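Local coordinates for protein ferritin (Mycoplasma penetrans, PDB 7DIE) that stores iron as a 24-subunit ferritin cage, taking up Fe2+ through its B-channels and oxidising it at atypical ferroxidase centres, at the interface of chains A and B and the interface of chains A and C. Sequence-based numbering; all coordinates share one arbitrary frame. Chains: chain A/B/C, Ferritin.

Contact 1: the interface of chains A and B. Residues chain A 136-137, 140; chain B 69-70.
The side chain of B:Lys70, at the C-terminal end of helix 43-70, reaches across to helix 122-150 of chain A and puts its ammonium group between the carboxylates of A:Glu137 and A:Glu140. These glutamates are nearly one helical turn apart and offer their carboxylates to the same nitrogen. A:Glu140 lies roughly perpendicular to the lysine; its CG is anti to the backbone N (chi1 -176°) and the chain stays extended, which carries OE1 far enough from the helix to meet NZ of B:Lys70 at 2.7 Å through its syn lone pair. A:Glu137 instead folds at chi2 (-77°), turning its carboxylate back towards the lysine tip. Its OE1 is 2.9 Å from NZ of B:Lys70, and the nitrogen approaches on the syn side but 27° out of the carboxylate plane. Both pairs are salt bridges as well as hydrogen bonds. Nearer the lysine root, the CG2 methyl of A:Ile136 lies 3.7 Å from CB of B:Lys70, a match of branched aliphatic side chain with methylene chain. The other oxygen of A:Glu140, OE2, holds a water at 3.1 Å that also bonds to the carbonyl oxygens of B:Met69 and B:Lys70, acceptors at the helix end. A long cationic side chain thus suits this place. A:Glu140 is also an iron-binding residue, so its salt bridge probably helps join subunits at a junction that is not two-fold while positioning a carboxylate that can take iron.

Contact 2: the interface of chains A and C. Residues chain A 24, 77-78, 81; chain C 24, 28, 82.
Helix 10-39 of chain A, the loop carrying A:Ile77 and A:Asn78, and the short 3-10 helix 79-81 meet helix 10-39 and the loop residue C:Val82 of chain C. This is part of the two-fold subunit interface of the ferritin family, in which four-helix bundles pair through their first helices and the long crossover between the second and third. C:Asn28 is central to the patch. Its CG is anti to the carbonyl carbon (chi1 -78°), which presents one face of the amide to chain A. The CG2 methyl of A:Ile77 sits over that face, 3.8 Å from the amide carbon CG of C:Asn28, the two side chains crossing at about a right angle. A:Leu24 and C:Asn28 run towards each other from opposite directions, and the CD2 methyl of A:Leu24 comes within 3.3 Å of OD1 of C:Asn28, raised from the amide plane on the same side as A:Ile77. Branched aliphatic side chains suit these places because their methyls cover one face of the flat amide, while its nitrogen ND2 reaches a water. That leg is long and bent, 3.2 Å from ND2 of C:Asn28 to the water. OG of A:Ser81 holds the same water at 2.9 Å. This hydroxyl also donates to the carbonyl oxygen of A:Asn78, nearly in line with the C=O bond (163°), so a small hydroxyl side chain both closes the loop turn and probably helps position the water. C:Val82 packs against this turn, its CG1 3.8 Å from CA of A:Asn78. Close to the two-fold axis, the CD1 methyls of A:Leu24 and C:Leu24 face each other at 4.4 Å.

Contact 1: the interface of chains A and B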
ATOM      1  N   ILE A 136     -32.858 -12.120  30.296  1.00 25.87           N
ATOM      2  CA  ILE A 136     -33.459 -13.093  29.387  1.00 26.05           C
ATOM      3  C   ILE A 136     -32.370 -13.900  28.684  1.00 30.43           C
ATOM      4  O   ILE A 136     -32.438 -15.133  28.594  1.00 28.01           O
ATOM      5  CB  ILE A 136     -34.365 -12.393  28.361  1.00 29.84           C
ATOM      6  CG1 ILE A 136     -35.544 -11.662  29.021  1.00 33.58           C
ATOM      7  CG2 ILE A 136     -34.858 -13.406  27.335  1.00 32.22           C
ATOM      8  CD1 ILE A 136     -36.295 -10.776  28.014  1.00 31.88           C
ATOM      9  N   GLU A 137     -31.350 -13.211  28.168  1.00 30.63           N
ATOM     10  CA  GLU A 137     -30.261 -13.900  27.469  1.00 30.21           C
ATOM     11  C   GLU A 137     -29.549 -14.889  28.387  1.00 29.05           C
ATOM     12  O   GLU A 137     -29.274 -16.031  27.996  1.00 27.45           O
ATOM     13  CB  GLU A 137     -29.248 -12.891  26.930  1.00 30.30           C
ATOM     14  CG  GLU A 137     -29.846 -11.760  26.145  1.00 32.91           C
ATOM     15  CD  GLU A 137     -30.241 -12.183  24.763  1.00 44.49           C
ATOM     16  OE1 GLU A 137     -29.693 -13.202  24.281  1.00 41.57           O
ATOM     17  OE2 GLU A 137     -31.094 -11.494  24.162  1.00 42.17           O
ATOM     18  N   GLU A 140     -31.689 -17.862  29.150  1.00 26.46           N
ATOM     19  CA  GLU A 140     -31.778 -18.725  27.975  1.00 28.81           C
ATOM     20  C   GLU A 140     -30.533 -19.586  27.817  1.00 29.50           C
ATOM     21  O   GLU A 140     -30.629 -20.771  27.479  1.00 30.46           O
ATOM     22  CB  GLU A 140     -31.997 -17.898  26.709  1.00 29.51           C
ATOM     23  CG  GLU A 140     -32.181 -18.778  25.475  1.00 35.16           C
ATOM     24  CD  GLU A 140     -32.345 -17.978  24.200  1.00 44.29           C
ATOM     25  OE1 GLU A 140     -31.481 -17.131  23.903  1.00 38.57           O
ATOM     26  OE2 GLU A 140     -33.354 -18.187  23.504  1.00 37.35           O
TER
ATOM     27  N   MET B  69     -39.310 -16.276  20.806  1.00 25.16           N
ATOM     28  CA  MET B  69     -38.433 -17.430  20.991  1.00 24.35           C
ATOM     29  C   MET B  69     -37.566 -17.278  22.236  1.00 28.08           C
ATOM     30  O   MET B  69     -37.297 -18.263  22.930  1.00 31.68           O
ATOM     31  CB  MET B  69     -37.548 -17.641  19.754  1.00 26.00           C
ATOM     32  CG  MET B  69     -38.314 -18.175  18.545  1.00 32.59           C
ATOM     33  SD  MET B  69     -37.258 -18.268  17.069  1.00 35.47           S
ATOM     34  CE  MET B  69     -35.788 -19.021  17.702  1.00 43.60           C
ATOM     35  N   LYS B  70     -37.110 -16.054  22.536  1.00 24.94           N
ATOM     36  CA  LYS B  70     -36.294 -15.850  23.740  1.00 29.77           C
ATOM     37  C   LYS B  70     -37.029 -16.287  24.999  1.00 31.43           C
ATOM     38  O   LYS B  70     -36.400 -16.755  25.959  1.00 31.93           O
ATOM     39  CB  LYS B  70     -35.898 -14.376  23.891  1.00 30.94           C
ATOM     40  CG  LYS B  70     -34.809 -13.894  22.939  1.00 40.53           C
ATOM     41  CD  LYS B  70     -33.462 -14.535  23.260  1.00 46.20           C
ATOM     42  CE  LYS B  70     -32.391 -14.083  22.284  1.00 49.36           C
ATOM     43  NZ  LYS B  70     -31.137 -14.859  22.467  1.00 37.55           N
TER
HETATM   44  O   HOH W   1     -35.505 -19.296  25.412  1.00 40.19           O

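Contact 2: the interface of chains A and C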
ATOM      1  N   LEU A  24     -23.325 -11.296  41.954  1.00 25.20           N
ATOM      2  CA  LEU A  24     -22.087 -11.875  42.466  1.00 24.88           C
ATOM      3  C   LEU A  24     -22.331 -13.263  43.039  1.00 28.88           C
ATOM      4  O   LEU A  24     -21.474 -14.147  42.935  1.00 26.53           O
ATOM      5  CB  LEU A  24     -21.480 -10.951  43.535  1.00 24.81           C
ATOM      6  CG  LEU A  24     -20.231 -11.445  44.274  1.00 26.69           C
ATOM      7  CD1 LEU A  24     -19.118 -11.807  43.280  1.00 27.76           C
ATOM      8  CD2 LEU A  24     -19.756 -10.372  45.291  1.00 26.22           C
ATOM      9  N   ILE A  77     -21.439  -4.995  50.074  1.00 32.36           N
ATOM     10  CA  ILE A  77     -21.352  -6.440  49.859  1.00 37.84           C
ATOM     11  C   ILE A  77     -21.647  -7.136  51.176  1.00 38.07           C
ATOM     12  O   ILE A  77     -21.185  -6.693  52.234  1.00 35.99           O
ATOM     13  CB  ILE A  77     -19.964  -6.858  49.334  1.00 39.29           C
ATOM     14  CG1 ILE A  77     -19.517  -5.995  48.142  1.00 41.41           C
ATOM     15  CG2 ILE A  77     -19.936  -8.358  49.026  1.00 34.06           C
ATOM     16  CD1 ILE A  77     -20.482  -5.935  47.063  1.00 38.11           C
ATOM     17  N   ASN A  78     -22.403  -8.227  51.128  1.00 31.59           N
ATOM     18  CA  ASN A  78     -22.712  -8.935  52.364  1.00 38.07           C
ATOM     19  C   ASN A  78     -22.969 -10.408  52.051  1.00 38.91           C
ATOM     20  O   ASN A  78     -22.651 -10.895  50.962  1.00 32.96           O
ATOM     21  CB  ASN A  78     -23.898  -8.261  53.071  1.00 35.54           C
ATOM     22  CG  ASN A  78     -25.143  -8.249  52.218  1.00 40.00           C
ATOM     23  OD1 ASN A  78     -25.377  -9.157  51.417  1.00 34.62           O
ATOM     24  ND2 ASN A  78     -25.959  -7.216  52.386  1.00 46.38           N
ATOM     25  N   SER A  81     -24.113 -12.485  48.839  1.00 29.06           N
ATOM     26  CA  SER A  81     -23.217 -12.813  47.736  1.00 29.78           C
ATOM     27  C   SER A  81     -22.648 -14.224  47.804  1.00 30.62           C
ATOM     28  O   SER A  81     -22.015 -14.656  46.838  1.00 27.85           O
ATOM     29  CB  SER A  81     -22.055 -11.819  47.702  1.00 28.27           C
ATOM     30  OG  SER A  81     -21.143 -12.067  48.779  1.00 30.36           O
TER
ATOM     31  N   LEU C  24     -10.906 -12.429  46.491  1.00 26.37           N
ATOM     32  CA  LEU C  24     -12.263 -11.934  46.296  1.00 25.56           C
ATOM     33  C   LEU C  24     -12.658 -10.984  47.407  1.00 28.34           C
ATOM     34  O   LEU C  24     -13.396 -10.018  47.175  1.00 27.63           O
ATOM     35  CB  LEU C  24     -13.246 -13.102  46.236  1.00 28.28           C
ATOM     36  CG  LEU C  24     -14.736 -12.749  46.155  1.00 27.86           C
ATOM     37  CD1 LEU C  24     -15.061 -11.832  44.954  1.00 23.62           C
ATOM     38  CD2 LEU C  24     -15.537 -14.030  46.067  1.00 26.66           C
ATOM     39  N   ASN C  28     -14.020  -7.373  46.590  1.00 25.90           N
ATOM     40  CA  ASN C  28     -15.253  -6.863  47.199  1.00 26.98           C
ATOM     41  C   ASN C  28     -15.010  -5.572  47.976  1.00 31.41           C
ATOM     42  O   ASN C  28     -15.797  -4.619  47.879  1.00 29.88           O
ATOM     43  CB  ASN C  28     -15.857  -7.939  48.111  1.00 24.55           C
ATOM     44  CG  ASN C  28     -16.584  -9.012  47.316  1.00 32.47           C
ATOM     45  OD1 ASN C  28     -17.013  -8.752  46.200  1.00 30.32           O
ATOM     46  ND2 ASN C  28     -16.713 -10.219  47.874  1.00 29.23           N
ATOM     47  N   VAL C  82     -16.286 -12.149  52.227  1.00 28.76           N
ATOM     48  CA  VAL C  82     -17.119 -10.990  52.523  1.00 28.71           C
ATOM     49  C   VAL C  82     -16.338 -10.081  53.469  1.00 36.76           C
ATOM     50  O   VAL C  82     -16.088 -10.477  54.621  1.00 34.35           O
ATOM     51  CB  VAL C  82     -18.460 -11.399  53.145  1.00 32.39           C
ATOM     52  CG1 VAL C  82     -19.272 -10.168  53.515  1.00 36.13           C
ATOM     53  CG2 VAL C  82     -19.228 -12.294  52.201  1.00 31.67           C
TER
HETATM   54  O   HOH W   2     -18.513 -12.811  47.812  1.00 26.63           O

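Contact 1 and contact 2 lie on different parts of chain A, the centres of their C-alpha atoms about 28 Å apart, and they have no residue in common. Contact 1 uses helix 122-150 of chain A and the end of helix 43-70 of its neighbour; contact 2 uses helix 10-39 and the loop that follows helix 43-70. That helix and its loop therefore serve two different interfaces in every copy. The contact 2 patch contributes mostly apolar contacts and a water bridge to the two-fold interface; the contact 1 patch contributes salt bridges to a different junction. Repeated throughout, both help close the 24-subunit cage.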